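Local structure of gram-negative insecticidal protein (Chromobacterium piscinae, 6FBM) at residues S134-A138 and A139-S143; S143-R146 and R147-D151; G330-G334 and S335-E339. The protein is an insecticidal toxin of the MACPF and beta-tripod families that probably acts, as perforin-like proteins do, by forming pores in target membranes. One frame throughout, in Å; residues are numbered along the deposited sequence.

Contact 1 (S134-A138 and A139-S143); sequences SLPGA and ATLRS
Leu141 folds back from the first turn of the short helix 138-141 onto the chain that leads into it, meeting Pro136 and the backbone of Gly137 and Ala138. A chi1 of -69° sets its CG beside the backbone N and swings it back toward the incoming chain. The branch there sends CD1 to 3.2 Å from Pro136 O, while CD2 lies 4.0 Å from CD of the Pro136 ring, the two side chains crossing at about a right angle. Further apolar cover for Leu141 comes from Phe41 and Tyr171. Pro136 meets Thr140 as well, with its CB 3.5 Å from Thr140 CB and equally close to the CG2 methyl. Ala138 contributes through its backbone: its carbonyl O takes the Arg142 N-H at 3.0 Å from Arg142 N. Just before it, Gly137 O accepts two N-H groups. Leu141 N, 3.1 Å from Gly137 O, gives the straighter bond (166° at the hydrogen); Thr140 N donates to the same oxygen with a more bent N-H angle of 131°. These contacts make up a helix N-terminus, with Gly137 as the N-cap whose O takes the first N-H groups, following strand 120-134 in the MACPF region.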
ATOM      1  N   SER A 134      -0.570  -0.982  34.044  1.00 14.43           N
ATOM      2  CA  SER A 134      -0.798  -1.598  35.346  1.00 15.20           C
ATOM      3  C   SER A 134      -2.276  -1.606  35.662  1.00 14.23           C
ATOM      4  O   SER A 134      -3.023  -0.747  35.213  1.00 14.52           O
ATOM      5  CB  SER A 134      -0.017  -0.870  36.427  1.00 16.23           C
ATOM      6  OG  SER A 134      -0.389   0.498  36.464  1.00 19.38           O
ATOM      7  N   LEU A 135      -2.675  -2.640  36.387  1.00 13.86           N
ATOM      8  CA  LEU A 135      -4.048  -2.838  36.812  1.00 13.86           C
ATOM      9  C   LEU A 135      -4.244  -2.367  38.253  1.00 13.71           C
ATOM     10  O   LEU A 135      -3.267  -2.143  38.987  1.00 13.83           O
ATOM     11  CB  LEU A 135      -4.392  -4.325  36.751  1.00 13.22           C
ATOM     12  CG  LEU A 135      -4.311  -4.960  35.362  1.00 12.94           C
ATOM     13  CD1 LEU A 135      -4.773  -6.399  35.442  1.00 13.06           C
ATOM     14  CD2 LEU A 135      -5.162  -4.210  34.350  1.00 12.98           C
ATOM     15  N   PRO A 136      -5.515  -2.248  38.676  1.00 13.68           N
ATOM     16  CA  PRO A 136      -5.818  -2.093  40.082  1.00 13.67           C
ATOM     17  C   PRO A 136      -5.338  -3.284  40.928  1.00 13.02           C
ATOM     18  O   PRO A 136      -5.001  -4.367  40.406  1.00 12.82           O
ATOM     19  CB  PRO A 136      -7.354  -2.052  40.091  1.00 13.94           C
ATOM     20  CG  PRO A 136      -7.731  -1.533  38.781  1.00 14.00           C
ATOM     21  CD  PRO A 136      -6.756  -2.253  37.884  1.00 14.09           C
ATOM     22  N   GLY A 137      -5.339  -3.062  42.235  1.00 12.53           N
ATOM     23  CA  GLY A 137      -5.010  -4.095  43.217  1.00 12.22           C
ATOM     24  C   GLY A 137      -6.075  -5.155  43.249  1.00 11.55           C
ATOM     25  O   GLY A 137      -7.189  -4.925  42.776  1.00 11.32           O
ATOM     26  N   ALA A 138      -5.730  -6.302  43.802  1.00 12.04           N
ATOM     27  CA  ALA A 138      -6.648  -7.444  43.952  1.00 13.56           C
ATOM     28  C   ALA A 138      -8.023  -7.072  44.442  1.00 14.06           C
ATOM     29  O   ALA A 138      -9.028  -7.545  43.921  1.00 13.67           O
ATOM     30  CB  ALA A 138      -6.066  -8.491  44.895  1.00 13.93           C
ATOM     31  N   ALA A 139      -8.051  -6.224  45.455  1.00 15.20           N
ATOM     32  CA  ALA A 139      -9.315  -5.863  46.084  1.00 16.60           C
ATOM     33  C   ALA A 139     -10.243  -5.050  45.188  1.00 17.17           C
ATOM     34  O   ALA A 139     -11.448  -5.142  45.312  1.00 19.52           O
ATOM     35  CB  ALA A 139      -9.064  -5.162  47.409  1.00 17.07           C
ATOM     36  N   THR A 140      -9.687  -4.262  44.283  1.00 17.97           N
ATOM     37  CA  THR A 140     -10.503  -3.519  43.314  1.00 17.59           C
ATOM     38  C   THR A 140     -10.985  -4.456  42.215  1.00 17.82           C
ATOM     39  O   THR A 140     -12.144  -4.385  41.777  1.00 17.95           O
ATOM     40  CB  THR A 140      -9.680  -2.378  42.708  1.00 18.00           C
ATOM     41  OG1 THR A 140      -9.268  -1.481  43.732  1.00 16.25           O
ATOM     42  CG2 THR A 140     -10.489  -1.612  41.638  1.00 18.23           C
ATOM     43  N   LEU A 141     -10.086  -5.327  41.767  1.00 18.38           N
ATOM     44  CA  LEU A 141     -10.390  -6.276  40.696  1.00 20.14           C
ATOM     45  C   LEU A 141     -11.429  -7.311  41.086  1.00 22.28           C
ATOM     46  O   LEU A 141     -12.119  -7.862  40.223  1.00 23.68           O
ATOM     47  CB  LEU A 141      -9.113  -6.992  40.223  1.00 20.87           C
ATOM     48  CG  LEU A 141      -8.079  -6.132  39.464  1.00 20.90           C
ATOM     49  CD1 LEU A 141      -6.745  -6.869  39.402  1.00 20.69           C
ATOM     50  CD2 LEU A 141      -8.610  -5.788  38.074  1.00 20.64           C
ATOM     51  N   ARG A 142     -11.559  -7.566  42.384  1.00 26.09           N
ATOM     52  CA  ARG A 142     -12.555  -8.507  42.908  1.00 26.25           C
ATOM     53  C   ARG A 142     -13.947  -8.227  42.406  1.00 25.63           C
ATOM     54  O   ARG A 142     -14.696  -9.166  42.148  1.00 28.34           O
ATOM     55  CB  ARG A 142     -12.553  -8.491  44.437  1.00 30.07           C
ATOM     56  CG  ARG A 142     -13.072  -9.776  45.090  1.00 32.28           C
ATOM     57  CD  ARG A 142     -12.109 -10.265  46.160  1.00 32.79           C
ATOM     58  NE  ARG A 142     -11.857  -9.223  47.157  1.00 34.86           N
ATOM     59  CZ  ARG A 142     -10.758  -9.108  47.917  1.00 36.31           C
ATOM     60  NH1 ARG A 142      -9.751  -9.976  47.824  1.00 37.17           N
ATOM     61  NH2 ARG A 142     -10.664  -8.096  48.782  1.00 34.35           N
ATOM     62  N   SER A 143     -14.293  -6.953  42.227  1.00 25.54           N
ATOM     63  CA  SER A 143     -15.598  -6.570  41.669  1.00 27.02           C
ATOM     64  C   SER A 143     -15.646  -6.522  40.126  1.00 25.31           C
ATOM     65  O   SER A 143     -16.651  -6.107  39.560  1.00 24.55           O
ATOM     66  CB  SER A 143     -16.028  -5.207  42.245  1.00 28.04           C
ATOM     67  OG  SER A 143     -15.270  -4.154  41.668  1.00 30.14           O
TER

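Contact 2 (S143-R146 and R147-D151); sequences SMLR and RDFRD
Leu145 packs against two residues of the helix that starts just after it, Phe149 and Arg150, and apolar contact is the main theme. Its CG lies beside the backbone N (chi1 -57°), a setting in which the CD2 methyl reaches Phe149 while CB and CD1 stay next to Arg150. CD2 of Leu145 is 3.9 Å from CE2 of Phe149, and the methyl approaches the ring obliquely. Phe41 touches Leu145, and Leu40 and Tyr167 touch Phe149, so the pair belongs to a larger apolar cluster.

The contact with Arg150 is of mixed character. Leu145 CB sits over one face of the guanidinium, displaced toward its rim, at 3.8 Å from Arg150 NH2, and the two side chains cross at about a right angle. Arg150 leaves its backbone with CG anti to N (chi1 177°) and bends at chi3, bringing the guanidinium back along the preceding loop, where Ser143 CA lies at its edge, in plane. NH2 hydrogen-bonds to the carbonyl O of Arg142.

The backbone bond across the contact runs from Arg150 N to O of Arg146, the N-cap residue, at 2.9 Å and with an N-H angle of 171°. On the first turn, Arg147 NH1 and Asp148 OD2 form a salt bridge at 3.1 Å, though as a hydrogen bond it is weak.

Arg150 thus serves two chemistries at once, its guanidinium face resting on aliphatic carbon while an N-H is spent on a backbone carbonyl; this ties helix 147-154 to the backbone of Arg142.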
ATOM      1  N   SER A 143     -14.293  -6.953  42.227  1.00 25.54           N
ATOM      2  CA  SER A 143     -15.598  -6.570  41.669  1.00 27.02           C
ATOM      3  C   SER A 143     -15.646  -6.522  40.126  1.00 25.31           C
ATOM      4  O   SER A 143     -16.651  -6.107  39.560  1.00 24.55           O
ATOM      5  CB  SER A 143     -16.028  -5.207  42.245  1.00 28.04           C
ATOM      6  OG  SER A 143     -15.270  -4.154  41.668  1.00 30.14           O
ATOM      7  N   MET A 144     -14.573  -6.942  39.460  1.00 24.14           N
ATOM      8  CA  MET A 144     -14.443  -6.820  38.005  1.00 23.32           C
ATOM      9  C   MET A 144     -14.213  -8.160  37.338  1.00 23.04           C
ATOM     10  O   MET A 144     -13.775  -8.191  36.195  1.00 24.64           O
ATOM     11  CB  MET A 144     -13.265  -5.885  37.680  1.00 21.39           C
ATOM     12  CG  MET A 144     -13.525  -4.442  38.067  1.00 20.39           C
ATOM     13  SD  MET A 144     -11.988  -3.537  38.153  1.00 19.58           S
ATOM     14  CE  MET A 144     -11.469  -3.394  36.445  1.00 20.01           C
ATOM     15  N   LEU A 145     -14.525  -9.256  38.035  1.00 21.90           N
ATOM     16  CA  LEU A 145     -14.252 -10.583  37.528  1.00 23.08           C
ATOM     17  C   LEU A 145     -15.275 -10.948  36.481  1.00 25.51           C
ATOM     18  O   LEU A 145     -16.442 -10.549  36.582  1.00 25.05           O
ATOM     19  CB  LEU A 145     -14.311 -11.610  38.662  1.00 23.60           C
ATOM     20  CG  LEU A 145     -13.387 -11.385  39.851  1.00 23.38           C
ATOM     21  CD1 LEU A 145     -13.550 -12.541  40.817  1.00 22.56           C
ATOM     22  CD2 LEU A 145     -11.936 -11.252  39.420  1.00 23.94           C
ATOM     23  N   ARG A 146     -14.843 -11.693  35.468  1.00 28.30           N
ATOM     24  CA  ARG A 146     -15.777 -12.233  34.485  1.00 32.24           C
ATOM     25  C   ARG A 146     -16.562 -13.320  35.193  1.00 31.62           C
ATOM     26  O   ARG A 146     -16.097 -13.904  36.170  1.00 30.14           O
ATOM     27  CB  ARG A 146     -15.070 -12.805  33.257  1.00 36.64           C
ATOM     28  CG  ARG A 146     -14.301 -11.766  32.461  1.00 40.70           C
ATOM     29  CD  ARG A 146     -14.396 -11.879  30.972  1.00 46.24           C
ATOM     30  NE  ARG A 146     -15.724 -11.515  30.473  1.00 51.38           N
ATOM     31  CZ  ARG A 146     -16.071 -10.311  30.003  1.00 53.35           C
ATOM     32  NH1 ARG A 146     -15.204  -9.294  29.946  1.00 52.89           N
ATOM     33  NH2 ARG A 146     -17.316 -10.119  29.572  1.00 52.31           N
ATOM     34  N   ARG A 147     -17.753 -13.585  34.671  1.00 34.26           N
ATOM     35  CA  ARG A 147     -18.730 -14.442  35.337  1.00 36.97           C
ATOM     36  C   ARG A 147     -18.165 -15.842  35.636  1.00 36.81           C
ATOM     37  O   ARG A 147     -18.092 -16.224  36.799  1.00 33.28           O
ATOM     38  CB  ARG A 147     -20.041 -14.487  34.526  1.00 39.43           C
ATOM     39  CG  ARG A 147     -21.259 -15.135  35.208  1.00 42.83           C
ATOM     40  CD  ARG A 147     -21.655 -16.477  34.590  1.00 47.06           C
ATOM     41  NE  ARG A 147     -22.052 -16.366  33.164  1.00 52.07           N
ATOM     42  CZ  ARG A 147     -21.380 -16.856  32.101  1.00 55.58           C
ATOM     43  NH1 ARG A 147     -20.227 -17.536  32.229  1.00 56.89           N
ATOM     44  NH2 ARG A 147     -21.873 -16.653  30.882  1.00 53.69           N
ATOM     45  N   ASP A 148     -17.735 -16.588  34.614  1.00 40.31           N
ATOM     46  CA  ASP A 148     -17.329 -17.984  34.861  1.00 42.01           C
ATOM     47  C   ASP A 148     -16.046 -18.103  35.705  1.00 40.30           C
ATOM     48  O   ASP A 148     -15.911 -19.044  36.495  1.00 40.03           O
ATOM     49  CB  ASP A 148     -17.319 -18.910  33.615  1.00 47.12           C
ATOM     50  CG  ASP A 148     -16.874 -18.219  32.316  1.00 55.13           C
ATOM     51  OD1 ASP A 148     -16.000 -17.324  32.353  1.00 58.00           O
ATOM     52  OD2 ASP A 148     -17.422 -18.585  31.254  1.00 61.46           O
ATOM     53  N   PHE A 149     -15.136 -17.134  35.582  1.00 38.71           N
ATOM     54  CA  PHE A 149     -13.965 -17.108  36.434  1.00 36.49           C
ATOM     55  C   PHE A 149     -14.380 -16.870  37.885  1.00 36.84           C
ATOM     56  O   PHE A 149     -13.942 -17.608  38.763  1.00 37.25           O
ATOM     57  CB  PHE A 149     -12.930 -16.085  35.956  1.00 34.44           C
ATOM     58  CG  PHE A 149     -11.736 -15.945  36.872  1.00 32.39           C
ATOM     59  CD1 PHE A 149     -10.998 -17.054  37.238  1.00 32.15           C
ATOM     60  CD2 PHE A 149     -11.353 -14.702  37.348  1.00 30.77           C
ATOM     61  CE1 PHE A 149      -9.906 -16.930  38.073  1.00 32.87           C
ATOM     62  CE2 PHE A 149     -10.254 -14.567  38.175  1.00 31.58           C
ATOM     63  CZ  PHE A 149      -9.532 -15.678  38.537  1.00 32.04           C
ATOM     64  N   ARG A 150     -15.238 -15.876  38.132  1.00 36.18           N
ATOM     65  CA  ARG A 150     -15.771 -15.656  39.484  1.00 37.90           C
ATOM     66  C   ARG A 150     -16.390 -16.929  40.072  1.00 37.89           C
ATOM     67  O   ARG A 150     -16.137 -17.257  41.237  1.00 36.79           O
ATOM     68  CB  ARG A 150     -16.806 -14.515  39.532  1.00 40.20           C
ATOM     69  CG  ARG A 150     -17.437 -14.294  40.917  1.00 42.97           C
ATOM     70  CD  ARG A 150     -18.580 -13.291  40.956  1.00 46.29           C
ATOM     71  NE  ARG A 150     -18.121 -11.966  40.550  1.00 49.26           N
ATOM     72  CZ  ARG A 150     -17.339 -11.154  41.282  1.00 52.68           C
ATOM     73  NH1 ARG A 150     -16.900 -11.504  42.517  1.00 48.28           N
ATOM     74  NH2 ARG A 150     -16.978  -9.972  40.759  1.00 52.38           N
ATOM     75  N   ASP A 151     -17.200 -17.636  39.273  1.00 37.01           N
ATOM     76  CA  ASP A 151     -17.888 -18.832  39.757  1.00 39.84           C
ATOM     77  C   ASP A 151     -16.860 -19.902  40.125  1.00 39.58           C
ATOM     78  O   ASP A 151     -16.871 -20.381  41.265  1.00 38.43           O
ATOM     79  CB  ASP A 151     -18.950 -19.337  38.765  1.00 38.98           C
ATOM     80  CG  ASP A 151     -20.196 -18.392  38.698  1.00 41.87           C
ATOM     81  OD1 ASP A 151     -20.360 -17.487  39.552  1.00 39.88           O
ATOM     82  OD2 ASP A 151     -21.040 -18.523  37.777  1.00 45.29           O
TER

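Contact 3 (G330-G334 and S335-E339); sequences GEDSG and SGASE
Asp332 and Ser335 turn their polar ends toward each other across a tight bend, with Ser335 OG 2.7 Å from Asp332 OD2. Both side chains take the crowded position between backbone N and carbonyl carbon (chi1 84° for Asp332 and 78° for Ser335), and this folds each group back over the turn. The hydroxyl also lies 2.9 Å from Asp332 O; its one proton can go to only one of these two oxygens, and the geometry leaves both possible. Ser335 OG is an acceptor too, taking the N-H of Ala337 from N at 3.1 Å (N-H...O angle 164°). This last bond closes an ST turn, which shares Ser335 with the type II beta turn that runs from Asp332 to Ser335. The beta turn itself is closed by Ser335 N donating to Asp332 O at 2.9 Å. Gly334, in the third position of the turn, has the positive phi characteristic of type II. Together the two turns begin the connection between antiparallel strands 326-331 and 342-346. The Ala337 methyl comes to 3.4 Å from the same Asp332 OD2. The carboxylate of Asp332 is divided between jobs: OD2 faces the serine hydroxyl, while OD1 accepts from the backbone N of Leu341. Glu339 O lies 3.0 Å from Asp332 OD2, a meeting of two acceptors. Trp456 packs on the side chains of Asp332 and Ala337 and gives a weak hydrogen bond from its NE1 to Glu339 O. The carboxylate of Glu339 pairs with Arg454 in a salt bridge.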
ATOM      1  N   GLY A 330      62.612 -44.348  32.013  1.00 17.64           N
ATOM      2  CA  GLY A 330      63.879 -44.175  32.719  1.00 17.16           C
ATOM      3  C   GLY A 330      64.004 -45.027  33.979  1.00 17.98           C
ATOM      4  O   GLY A 330      63.008 -45.434  34.599  1.00 17.59           O
ATOM      5  N   GLU A 331      65.272 -45.248  34.366  1.00 18.57           N
ATOM      6  CA  GLU A 331      65.684 -45.849  35.619  1.00 19.23           C
ATOM      7  C   GLU A 331      66.703 -44.923  36.266  1.00 19.20           C
ATOM      8  O   GLU A 331      67.433 -44.241  35.546  1.00 16.72           O
ATOM      9  CB  GLU A 331      66.443 -47.141  35.395  1.00 21.64           C
ATOM     10  CG  GLU A 331      65.861 -48.144  34.460  1.00 24.98           C
ATOM     11  CD  GLU A 331      66.827 -49.276  34.153  1.00 27.39           C
ATOM     12  OE1 GLU A 331      67.921 -49.019  33.602  1.00 29.37           O
ATOM     13  OE2 GLU A 331      66.466 -50.432  34.432  1.00 33.56           O
ATOM     14  N   ASP A 332      66.838 -44.996  37.598  1.00 19.55           N
ATOM     15  CA  ASP A 332      67.921 -44.304  38.293  1.00 22.21           C
ATOM     16  C   ASP A 332      69.269 -45.034  38.296  1.00 22.14           C
ATOM     17  O   ASP A 332      70.054 -44.873  39.228  1.00 21.05           O
ATOM     18  CB  ASP A 332      67.503 -43.915  39.710  1.00 24.28           C
ATOM     19  CG  ASP A 332      67.687 -45.030  40.723  1.00 26.39           C
ATOM     20  OD1 ASP A 332      67.291 -46.164  40.437  1.00 27.61           O
ATOM     21  OD2 ASP A 332      68.211 -44.759  41.818  1.00 29.28           O
ATOM     22  N   SER A 333      69.541 -45.810  37.243  1.00 24.01           N
ATOM     23  CA  SER A 333      70.806 -46.538  37.088  1.00 25.29           C
ATOM     24  C   SER A 333      71.895 -45.511  36.934  1.00 25.55           C
ATOM     25  O   SER A 333      71.780 -44.590  36.113  1.00 22.99           O
ATOM     26  CB  SER A 333      70.790 -47.428  35.839  1.00 27.29           C
ATOM     27  OG  SER A 333      69.784 -48.430  35.924  1.00 30.64           O
ATOM     28  N   GLY A 334      72.948 -45.680  37.736  1.00 25.96           N
ATOM     29  CA  GLY A 334      74.053 -44.739  37.789  1.00 24.49           C
ATOM     30  C   GLY A 334      73.851 -43.641  38.815  1.00 26.38           C
ATOM     31  O   GLY A 334      74.761 -42.846  39.008  1.00 29.25           O
ATOM     32  N   SER A 335      72.684 -43.559  39.469  1.00 25.25           N
ATOM     33  CA  SER A 335      72.428 -42.436  40.372  1.00 24.40           C
ATOM     34  C   SER A 335      73.093 -42.595  41.723  1.00 25.76           C
ATOM     35  O   SER A 335      73.177 -41.627  42.489  1.00 23.99           O
ATOM     36  CB  SER A 335      70.931 -42.240  40.609  1.00 24.85           C
ATOM     37  OG  SER A 335      70.408 -43.185  41.529  1.00 23.28           O
ATOM     38  N   GLY A 336      73.513 -43.820  42.056  1.00 26.30           N
ATOM     39  CA  GLY A 336      74.049 -44.116  43.378  1.00 24.32           C
ATOM     40  C   GLY A 336      73.031 -44.106  44.498  1.00 24.06           C
ATOM     41  O   GLY A 336      73.407 -44.267  45.655  1.00 25.38           O
ATOM     42  N   ALA A 337      71.746 -43.939  44.197  1.00 24.11           N
ATOM     43  CA  ALA A 337      70.727 -44.028  45.241  1.00 23.15           C
ATOM     44  C   ALA A 337      70.621 -45.494  45.655  1.00 23.03           C
ATOM     45  O   ALA A 337      70.752 -46.397  44.828  1.00 20.66           O
ATOM     46  CB  ALA A 337      69.394 -43.506  44.744  1.00 22.97           C
ATOM     47  N   SER A 338      70.416 -45.717  46.949  1.00 24.05           N
ATOM     48  CA  SER A 338      70.342 -47.074  47.495  1.00 24.02           C
ATOM     49  C   SER A 338      69.250 -47.797  46.747  1.00 22.64           C
ATOM     50  O   SER A 338      69.494 -48.857  46.144  1.00 24.64           O
ATOM     51  CB  SER A 338      70.042 -47.070  49.007  1.00 24.88           C
ATOM     52  OG  SER A 338      70.890 -46.135  49.680  1.00 27.71           O
ATOM     53  N   GLU A 339      68.061 -47.183  46.737  1.00 19.51           N
ATOM     54  CA  GLU A 339      66.897 -47.783  46.091  1.00 17.79           C
ATOM     55  C   GLU A 339      66.905 -47.635  44.577  1.00 17.42           C
ATOM     56  O   GLU A 339      67.530 -46.725  44.010  1.00 18.62           O
ATOM     57  CB  GLU A 339      65.624 -47.236  46.694  1.00 17.24           C
ATOM     58  CG  GLU A 339      65.489 -47.555  48.177  1.00 16.59           C
ATOM     59  CD  GLU A 339      64.273 -46.910  48.782  1.00 15.99           C
ATOM     60  OE1 GLU A 339      63.817 -47.376  49.842  1.00 15.60           O
ATOM     61  OE2 GLU A 339      63.765 -45.934  48.202  1.00 15.36           O
TER

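Contacts 1 and 2 are consecutive along the chain and share Ser143; their centres are 12 Å apart, and a side-chain bond to the backbone joins them. They follow strand 120-134 through helices 138-141 and 147-154, and both lie within the MACPF region. Contact 3 comes later: it opens at the end of strand 326-331, in a three-stranded antiparallel sheet of the Vps62-like C-terminal region, and runs into the loop toward strand 342-346. Its centre is 88 Å from that of contact 1 and 91 Å from that of contact 2, on the opposite side of the chain's centre. The contacts therefore sample two remote regions of an elongated, multidomain toxin.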